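Local structure of flagellar hook protein FlgE (Caulobacter crescentus CB15, 5AY6) at residues Pro165-Gln170 with Ser297-Val302. The protein builds the flagellar hook, which probably works as a universal joint between motor and filament, this fragment covering its third domain and FlaE D2 region. Residues are numbered along the deposited sequence; the frame is centred on the assembly and turned at random.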
# COMPACT_ATOMS: atom_id res chain seq x y z
N PRO A 165 -6.22 -0.22 9.47
CA PRO A 165 -6.94 -0.03 8.20
C PRO A 165 -7.95 1.11 8.26
O PRO A 165 -8.41 1.47 9.35
CB PRO A 165 -7.65 -1.38 8.00
CG PRO A 165 -6.96 -2.34 8.90
CD PRO A 165 -6.50 -1.52 10.08
N ASP A 166 -8.29 1.67 7.10
CA ASP A 166 -9.39 2.64 6.99
C ASP A 166 -10.73 1.92 6.98
O ASP A 166 -11.75 2.46 7.41
CB ASP A 166 -9.27 3.48 5.73
CG ASP A 166 -8.17 4.51 5.82
OD1 ASP A 166 -7.90 4.99 6.95
OD2 ASP A 166 -7.57 4.83 4.77
N PHE A 167 -10.73 0.70 6.45
CA PHE A 167 -11.96 -0.09 6.40
C PHE A 167 -11.65 -1.56 6.23
O PHE A 167 -10.64 -1.93 5.63
CB PHE A 167 -12.87 0.40 5.28
CG PHE A 167 -14.30 -0.07 5.42
CD1 PHE A 167 -15.05 0.28 6.53
CD2 PHE A 167 -14.88 -0.86 4.45
CE1 PHE A 167 -16.36 -0.14 6.67
CE2 PHE A 167 -16.20 -1.29 4.58
CZ PHE A 167 -16.93 -0.93 5.69
N GLU A 168 -12.53 -2.40 6.77
CA GLU A 168 -12.37 -3.84 6.68
C GLU A 168 -13.68 -4.52 6.33
O GLU A 168 -14.76 -4.10 6.74
CB GLU A 168 -11.82 -4.41 7.99
CG GLU A 168 -10.43 -3.95 8.35
CD GLU A 168 -9.84 -4.75 9.50
OE1 GLU A 168 -10.55 -4.95 10.51
OE2 GLU A 168 -8.67 -5.18 9.39
N VAL A 169 -13.57 -5.60 5.55
CA VAL A 169 -14.70 -6.48 5.29
C VAL A 169 -14.35 -7.87 5.81
O VAL A 169 -13.41 -8.49 5.34
CB VAL A 169 -15.03 -6.56 3.79
CG1 VAL A 169 -16.18 -7.52 3.56
CG2 VAL A 169 -15.36 -5.18 3.26
N GLN A 170 -15.10 -8.36 6.79
CA GLN A 170 -14.84 -9.70 7.31
C GLN A 170 -15.55 -10.75 6.47
O GLN A 170 -16.72 -10.61 6.12
CB GLN A 170 -15.27 -9.82 8.78
CG GLN A 170 -14.41 -9.01 9.74
CD GLN A 170 -14.48 -9.53 11.16
OE1 GLN A 170 -15.41 -10.24 11.54
NE2 GLN A 170 -13.47 -9.20 11.96
N SER A 297 -18.67 4.55 4.24
CA SER A 297 -18.03 3.25 4.08
C SER A 297 -18.85 2.24 4.86
O SER A 297 -19.05 2.42 6.06
CB SER A 297 -16.58 3.26 4.59
OG SER A 297 -15.72 3.96 3.70
N VAL A 298 -19.34 1.21 4.20
CA VAL A 298 -20.23 0.26 4.86
C VAL A 298 -20.22 -1.10 4.17
O VAL A 298 -20.06 -1.19 2.95
CB VAL A 298 -21.68 0.81 4.92
CG1 VAL A 298 -22.25 0.97 3.52
CG2 VAL A 298 -22.57 -0.09 5.76
N VAL A 299 -20.35 -2.16 4.96
CA VAL A 299 -20.58 -3.49 4.42
C VAL A 299 -22.08 -3.73 4.31
O VAL A 299 -22.78 -3.81 5.32
CB VAL A 299 -19.93 -4.58 5.29
CG1 VAL A 299 -20.21 -5.97 4.72
CG2 VAL A 299 -18.44 -4.34 5.42
N GLN A 300 -22.59 -3.82 3.08
CA GLN A 300 -24.01 -4.06 2.86
C GLN A 300 -24.35 -5.51 3.15
O GLN A 300 -25.31 -5.80 3.87
CB GLN A 300 -24.39 -3.68 1.43
CG GLN A 300 -24.04 -2.23 1.10
CD GLN A 300 -23.67 -2.03 -0.36
OE1 GLN A 300 -23.80 -2.94 -1.18
NE2 GLN A 300 -23.20 -0.84 -0.69
N SER A 301 -23.55 -6.42 2.61
CA SER A 301 -23.69 -7.85 2.89
C SER A 301 -22.52 -8.65 2.33
O SER A 301 -21.79 -8.18 1.46
CB SER A 301 -25.00 -8.40 2.30
OG SER A 301 -24.94 -8.44 0.89
N VAL A 302 -22.35 -9.86 2.85
CA VAL A 302 -21.39 -10.80 2.30
C VAL A 302 -22.13 -12.10 1.97
O VAL A 302 -22.67 -12.75 2.86
CB VAL A 302 -20.22 -11.07 3.27
CG1 VAL A 302 -19.23 -12.05 2.65
CG2 VAL A 302 -19.52 -9.77 3.63
O HOH W 1 -13.57 4.39 5.23
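This is an apolar contact between the edge strands of two different beta-sheets in the part of FlgE that matches the FlaE D2 family. Strand 167-170 belongs to the outermost strand of a five-stranded antiparallel sheet, and 298-302 to the outermost strand of a mixed sheet. Their axes approach to 7.8 Å and run in nearly the same direction, 22° apart; with no hydrogen bond across, the two strands pack through side chains rather than pair. Each bonds instead within its own sheet: F167 shares M187 with D166 in a classic beta bulge, and Q300 and S301 form another opposite N10.

F167 contributes the largest single share of the contact. Its CG lies anti to the backbone N (chi1 -163°), which sends the ring across to the second strand. S297 CB sits over one face, 4.0 Å from the ring centroid and 16° off its normal, a CH-pi contact. The tip of the ring reaches V299, with CZ 3.7 Å from CG2, while the backbone N of V299 lies in plane at the ring edge. V299 CG2 also meets V169 CG2 at 3.9 Å, so one methyl touches both F167 and V169. Farther along, V169 and V302 cross obliquely, CG1 of V169 meeting CG2 of V302 at 4.0 Å. An alanine at F167 removes the ring under S297 CB and the CZ contact to V299, and would probably loosen this end of the interface.

At the S297 end, OG binds a water at 2.7 Å, which donates only weakly to D166 O; OG also hydrogen-bonds R14 N. The chemistry thus implies a join between sheets that rests on ring and methyl contacts, with no direct hydrogen bond between the two segments.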